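Local coordinates for protein arabinogalactan endo-1,4-beta-galactosidase (Ignisphaera aggregans, PDB 7OSK) that probably cleaves internal beta-1,4 linkages of galactan and arabinogalactan, as a family 53 glycoside hydrolase domain within a longer protein from a hyperthermophilic archaeon, at residues W90-V95 against G130-F135; V186-E191 against I227-H232. All blocks are in the same frame, centred on the assembly; numbering follows the deposited sequence.

Interaction 1 of 2, residues W90-V95 against G130-F135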
loop_
_atom_site.group_PDB
_atom_site.type_symbol
_atom_site.label_atom_id
_atom_site.label_comp_id
_atom_site.label_asym_id
_atom_site.label_seq_id
_atom_site.Cartn_x
_atom_site.Cartn_y
_atom_site.Cartn_z
ATOM N N TRP A 90 3.648 11.178 -1.943
ATOM C CA TRP A 90 4.268 9.860 -1.817
ATOM C C TRP A 90 3.621 8.841 -2.746
ATOM O O TRP A 90 2.432 8.930 -3.054
ATOM C CB TRP A 90 4.180 9.361 -0.374
ATOM C CG TRP A 90 5.279 9.855 0.504
ATOM C CD1 TRP A 90 5.408 11.104 1.034
ATOM C CD2 TRP A 90 6.406 9.103 0.970
ATOM N NE1 TRP A 90 6.549 11.179 1.798
ATOM C CE2 TRP A 90 7.179 9.963 1.774
ATOM C CE3 TRP A 90 6.837 7.787 0.782
ATOM C CZ2 TRP A 90 8.359 9.549 2.390
ATOM C CZ3 TRP A 90 8.010 7.377 1.395
ATOM C CH2 TRP A 90 8.756 8.256 2.189
ATOM N N ILE A 91 4.425 7.873 -3.178
ATOM C CA ILE A 91 3.972 6.794 -4.047
ATOM C C ILE A 91 4.311 5.449 -3.415
ATOM O O ILE A 91 5.451 5.212 -3.011
ATOM C CB ILE A 91 4.621 6.880 -5.450
ATOM C CG1 ILE A 91 4.347 8.244 -6.095
ATOM C CG2 ILE A 91 4.119 5.754 -6.347
ATOM C CD1 ILE A 91 2.877 8.529 -6.363
ATOM N N ARG A 92 3.315 4.573 -3.334
ATOM C CA ARG A 92 3.511 3.227 -2.805
ATOM C C ARG A 92 3.346 2.201 -3.919
ATOM O O ARG A 92 2.367 2.232 -4.660
ATOM C CB ARG A 92 2.528 2.945 -1.669
ATOM C CG ARG A 92 2.658 1.564 -1.045
ATOM C CD ARG A 92 1.731 1.423 0.153
ATOM N NE ARG A 92 1.838 0.110 0.796
ATOM C CZ ARG A 92 1.033 -0.921 0.554
ATOM N NH1 ARG A 92 0.044 -0.818 -0.326
ATOM N NH2 ARG A 92 1.217 -2.065 1.194
ATOM N N LEU A 93 4.318 1.301 -4.034
ATOM C CA LEU A 93 4.308 0.277 -5.074
ATOM C C LEU A 93 4.629 -1.091 -4.495
ATOM O O LEU A 93 5.604 -1.248 -3.761
ATOM C CB LEU A 93 5.318 0.616 -6.175
ATOM C CG LEU A 93 5.100 1.911 -6.959
ATOM C CD1 LEU A 93 6.309 2.199 -7.829
ATOM C CD2 LEU A 93 3.837 1.829 -7.802
ATOM N N ARG A 94 3.803 -2.080 -4.825
ATOM C CA ARG A 94 4.088 -3.460 -4.455
ATOM C C ARG A 94 4.984 -4.089 -5.511
ATOM O O ARG A 94 4.967 -3.677 -6.670
ATOM C CB ARG A 94 2.796 -4.269 -4.297
ATOM C CG ARG A 94 1.933 -4.329 -5.544
ATOM C CD ARG A 94 0.746 -5.260 -5.354
ATOM N NE ARG A 94 -0.174 -5.213 -6.489
ATOM C CZ ARG A 94 -1.150 -4.320 -6.633
ATOM N NH1 ARG A 94 -1.346 -3.383 -5.713
ATOM N NH2 ARG A 94 -1.932 -4.362 -7.701
ATOM N N VAL A 95 5.768 -5.083 -5.103
ATOM C CA VAL A 95 6.670 -5.779 -6.014
ATOM C C VAL A 95 6.580 -7.287 -5.807
ATOM O O VAL A 95 6.890 -7.798 -4.728
ATOM C CB VAL A 95 8.139 -5.318 -5.824
ATOM C CG1 VAL A 95 9.084 -6.133 -6.701
ATOM C CG2 VAL A 95 8.281 -3.836 -6.133
ATOM N N GLY A 130 8.097 10.804 -2.809
ATOM C CA GLY A 130 8.720 9.802 -1.961
ATOM C C GLY A 130 8.220 8.433 -2.383
ATOM O O GLY A 130 7.100 8.313 -2.879
ATOM N N VAL A 131 9.044 7.406 -2.193
ATOM C CA VAL A 131 8.716 6.065 -2.672
ATOM C C VAL A 131 8.758 5.020 -1.557
ATOM O O VAL A 131 9.782 4.844 -0.895
ATOM C CB VAL A 131 9.679 5.631 -3.797
ATOM C CG1 VAL A 131 9.362 4.213 -4.267
ATOM C CG2 VAL A 131 9.603 6.605 -4.963
ATOM N N LEU A 132 7.632 4.332 -1.372
ATOM C CA LEU A 132 7.543 3.181 -0.476
ATOM C C LEU A 132 7.364 1.911 -1.298
ATOM O O LEU A 132 6.374 1.765 -2.014
ATOM C CB LEU A 132 6.382 3.348 0.512
ATOM C CG LEU A 132 5.907 2.107 1.281
ATOM C CD1 LEU A 132 7.000 1.538 2.180
ATOM C CD2 LEU A 132 4.667 2.439 2.094
ATOM N N ILE A 133 8.324 0.995 -1.196
ATOM C CA ILE A 133 8.244 -0.268 -1.920
ATOM C C ILE A 133 7.800 -1.381 -0.988
ATOM O O ILE A 133 8.344 -1.554 0.104
ATOM C CB ILE A 133 9.588 -0.642 -2.574
ATOM C CG1 ILE A 133 9.880 0.301 -3.743
ATOM C CG2 ILE A 133 9.578 -2.098 -3.054
ATOM C CD1 ILE A 133 8.885 0.221 -4.893
ATOM N N ASP A 134 6.813 -2.136 -1.456
ATOM C CA ASP A 134 6.191 -3.198 -0.683
ATOM C C ASP A 134 6.514 -4.564 -1.283
ATOM O O ASP A 134 5.780 -5.072 -2.129
ATOM C CB ASP A 134 4.678 -2.969 -0.625
ATOM C CG ASP A 134 3.920 -4.154 -0.055
ATOM O OD1 ASP A 134 4.471 -4.861 0.811
ATOM O OD2 ASP A 134 2.764 -4.376 -0.470
ATOM N N PHE A 135 7.627 -5.147 -0.851
ATOM C CA PHE A 135 8.005 -6.486 -1.289
ATOM C C PHE A 135 7.092 -7.537 -0.661
ATOM O O PHE A 135 7.242 -7.877 0.510
ATOM C CB PHE A 135 9.462 -6.787 -0.926
ATOM C CG PHE A 135 10.456 -5.883 -1.597
ATOM C CD1 PHE A 135 10.683 -5.972 -2.960
ATOM C CD2 PHE A 135 11.176 -4.955 -0.863
ATOM C CE1 PHE A 135 11.599 -5.147 -3.576
ATOM C CE2 PHE A 135 12.094 -4.128 -1.477
ATOM C CZ PHE A 135 12.306 -4.226 -2.835
#

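Interaction 2 of 2, residues V186-E191 against I227-H232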
loop_
_atom_site.group_PDB
_atom_site.type_symbol
_atom_site.label_atom_id
_atom_site.label_comp_id
_atom_site.label_asym_id
_atom_site.label_seq_id
_atom_site.Cartn_x
_atom_site.Cartn_y
_atom_site.Cartn_z
ATOM N N VAL A 186 10.986 0.896 2.881
ATOM C CA VAL A 186 10.765 -0.471 2.432
ATOM C C VAL A 186 9.822 -1.183 3.393
ATOM O O VAL A 186 9.906 -1.018 4.609
ATOM C CB VAL A 186 12.093 -1.246 2.315
ATOM C CG1 VAL A 186 11.842 -2.741 2.090
ATOM C CG2 VAL A 186 12.930 -0.670 1.182
ATOM N N GLN A 187 8.921 -1.974 2.824
ATOM C CA GLN A 187 7.918 -2.696 3.594
ATOM C C GLN A 187 8.161 -4.199 3.510
ATOM O O GLN A 187 7.880 -4.837 2.497
ATOM C CB GLN A 187 6.522 -2.319 3.091
ATOM C CG GLN A 187 5.410 -3.268 3.493
ATOM C CD GLN A 187 4.011 -2.725 3.213
ATOM O OE1 GLN A 187 3.038 -3.477 3.248
ATOM N NE2 GLN A 187 3.901 -1.424 2.942
ATOM N N ILE A 188 8.689 -4.752 4.597
ATOM C CA ILE A 188 9.092 -6.153 4.639
ATOM C C ILE A 188 7.864 -7.059 4.703
ATOM O O ILE A 188 7.367 -7.379 5.783
ATOM C CB ILE A 188 10.008 -6.451 5.855
ATOM C CG1 ILE A 188 11.124 -5.408 5.979
ATOM C CG2 ILE A 188 10.597 -7.854 5.753
ATOM C CD1 ILE A 188 12.070 -5.350 4.794
ATOM N N GLY A 189 7.379 -7.469 3.535
ATOM C CA GLY A 189 6.184 -8.289 3.454
ATOM C C GLY A 189 4.935 -7.429 3.458
ATOM O O GLY A 189 4.990 -6.265 3.856
ATOM N N ASN A 190 3.813 -7.994 3.015
ATOM C CA ASN A 190 2.546 -7.265 3.001
ATOM C C ASN A 190 1.534 -7.882 3.953
ATOM O O ASN A 190 1.115 -9.026 3.773
ATOM C CB ASN A 190 1.951 -7.217 1.592
ATOM C CG ASN A 190 0.817 -6.212 1.477
ATOM O OD1 ASN A 190 1.043 -5.003 1.528
ATOM N ND2 ASN A 190 -0.408 -6.706 1.326
ATOM N N GLU A 191 1.136 -7.100 4.953
ATOM C CA GLU A 191 0.198 -7.548 5.975
ATOM C C GLU A 191 0.642 -8.892 6.550
ATOM O O GLU A 191 -0.023 -9.916 6.377
ATOM C CB GLU A 191 -1.214 -7.638 5.396
ATOM C CG GLU A 191 -1.748 -6.302 4.901
ATOM C CD GLU A 191 -3.150 -6.395 4.333
ATOM O OE1 GLU A 191 -3.756 -7.483 4.401
ATOM O OE2 GLU A 191 -3.649 -5.372 3.822
ATOM N N ILE A 227 17.541 3.780 4.631
ATOM C CA ILE A 227 16.243 3.282 4.198
ATOM C C ILE A 227 15.481 2.838 5.438
ATOM O O ILE A 227 16.034 2.141 6.291
ATOM C CB ILE A 227 16.374 2.106 3.208
ATOM C CG1 ILE A 227 17.114 2.557 1.947
ATOM C CG2 ILE A 227 15.002 1.549 2.841
ATOM C CD1 ILE A 227 17.540 1.420 1.049
ATOM N N LYS A 228 14.220 3.240 5.540
ATOM C CA LYS A 228 13.427 2.943 6.726
ATOM C C LYS A 228 12.587 1.691 6.534
ATOM O O LYS A 228 11.984 1.481 5.479
ATOM C CB LYS A 228 12.540 4.135 7.086
ATOM C CG LYS A 228 13.330 5.286 7.707
ATOM C CD LYS A 228 12.747 6.658 7.393
ATOM C CE LYS A 228 12.824 7.005 5.907
ATOM N NZ LYS A 228 14.051 7.770 5.544
ATOM N N ILE A 229 12.557 0.870 7.579
ATOM C CA ILE A 229 11.891 -0.420 7.542
ATOM C C ILE A 229 10.453 -0.294 8.019
ATOM O O ILE A 229 10.182 0.351 9.031
ATOM C CB ILE A 229 12.634 -1.443 8.415
ATOM C CG1 ILE A 229 14.123 -1.471 8.052
ATOM C CG2 ILE A 229 12.009 -2.823 8.281
ATOM C CD1 ILE A 229 14.402 -1.663 6.571
ATOM N N VAL A 230 9.540 -0.915 7.279
ATOM C CA VAL A 230 8.118 -0.845 7.584
ATOM C C VAL A 230 7.541 -2.231 7.840
ATOM O O VAL A 230 7.587 -3.106 6.975
ATOM C CB VAL A 230 7.330 -0.180 6.440
ATOM C CG1 VAL A 230 5.862 -0.043 6.808
ATOM C CG2 VAL A 230 7.926 1.178 6.100
ATOM N N ILE A 231 7.003 -2.417 9.041
ATOM C CA ILE A 231 6.273 -3.627 9.391
ATOM C C ILE A 231 4.783 -3.366 9.202
ATOM O O ILE A 231 4.191 -2.547 9.908
ATOM C CB ILE A 231 6.562 -4.066 10.842
ATOM C CG1 ILE A 231 8.032 -4.470 10.997
ATOM C CG2 ILE A 231 5.648 -5.214 11.258
ATOM C CD1 ILE A 231 8.461 -5.654 10.138
ATOM N N HIS A 232 4.187 -4.073 8.246
ATOM C CA HIS A 232 2.804 -3.832 7.849
ATOM C C HIS A 232 1.863 -4.868 8.448
ATOM O O HIS A 232 2.094 -6.072 8.332
ATOM C CB HIS A 232 2.697 -3.837 6.320
ATOM C CG HIS A 232 1.343 -3.474 5.803
ATOM N ND1 HIS A 232 0.959 -3.708 4.496
ATOM C CD2 HIS A 232 0.278 -2.888 6.399
ATOM C CE1 HIS A 232 -0.274 -3.289 4.317
ATOM N NE2 HIS A 232 -0.716 -2.786 5.459
HETATM O O HOH W 1 5.709 -5.258 6.417
#

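Interaction 1 of 2, residues W90-V95 against G130-F135
With CG anti to the backbone N (chi1 -180°) and an extended chain beyond it, R92 carries its guanidinium past L132 to D134, whose carboxylate is likewise anti to its own N. R92 CD runs beside L132 CD2 at 3.7 Å, and that methyl meets the guanidinium at its edge. R92 NH2 then comes within 3.2 Å of D134 OD2. The planes of the two groups are 21° apart, yet the oxygen lies well outside the guanidinium plane, so this salt bridge rests on charge and no N-H points at the acid. The stronger partner is D55, which with E292 binds NH1. All this happens inside a TIM barrel, where strand 90-95, helix 114-126 and strand 130-135 form a right-handed beta-alpha-beta crossover that sets two parallel strands side by side. Five backbone hydrogen bonds join them, from I91 N to G130 O (2.7 Å) through to V95 N to D134 O (3.0 Å). At the N-terminal end of the pair, the W90 indole turns so that G130 CA sits over its six-membered ring, 3.9 Å from the centroid, in a CH-pi contact; a side chain on G130 would collide with the ring. An alanine in place of W90 would probably open a gap over G130 CA and deprive F350 of one of its neighbours. On the outward face, I91 and L93 pack against helix 114-126, L93 CB meets I133 CD1 at 3.8 Å, and V95 CB lies 3.9 Å from F135 CD1.

Interaction 2 of 2, residues V186-E191 against I227-H232
The fourth and fifth strands of the TIM barrel, joined through helix 206-223 in a beta-alpha-beta crossover, meet here together with the turn that leaves the fourth strand. In clan GH-A, to which family 53 belongs, the carboxyl-terminal ends of strands four and seven bear the catalytic carboxylates, so a turn at this place is consistent with the active-site rim. The short strand segments diverge by 42°, and parallel pairing is brief: V186 N binds K228 O at 2.8 Å, V230 N returns to V186 O, and I188 N reaches V230 O at 3.1 Å. Past I188 the direct pairing stops, and a water bridges the chains before E191 comes back beside H232. It accepts from H232 N at 2.7 Å and sits close to both G189 O and V230 O, with more acceptors around it than its two protons can serve. G189 makes the turn with a positive phi of 85°, where a side chain would jam against the preceding carbonyl. On the barrel's outer face V186 CG2 touches I227 CG2 at 3.5 Å and I188 CG1 touches I229 CG2 at 3.6 Å, a patch that helix 206-223 covers through L213, A216 and V220. On the inner face, beside Q187 and V230, the H232 ring, anti to its backbone N (chi1 -175°), reaches in among the turn residues. N190 OD1 stands at the ring edge and takes a weak hydrogen bond from ND1; the amide's firmer partner is A142, through ND2. S261 OG ties H232 NE2 to E191 OE2 by bonding to both. Over one ring face, offset toward the rim, E191 CG makes a CH-pi contact, 3.4 Å from H232 CE1.

Overall arrangement
Both contacts belong to the same closed, eight-stranded parallel barrel, and their centres lie 10 Å apart. They follow one another along the chain: interaction 1 pairs the second strand with the third, and interaction 2 the fourth with the fifth. Strands 130-135 and 185-188 are neighbours, which joins the two contacts directly through a probable hydrogen bond from Q187 N to I133 O. Inside the barrel R92 reaches across toward N190. The pair thus illustrates a general point about TIM barrels: repeated beta-alpha-beta units build one continuous wall, helices outside, and here R92, D134, N190 and H232 cluster within, toward the C-terminal ends of the strands, where family 53 enzymes probably carry their active site.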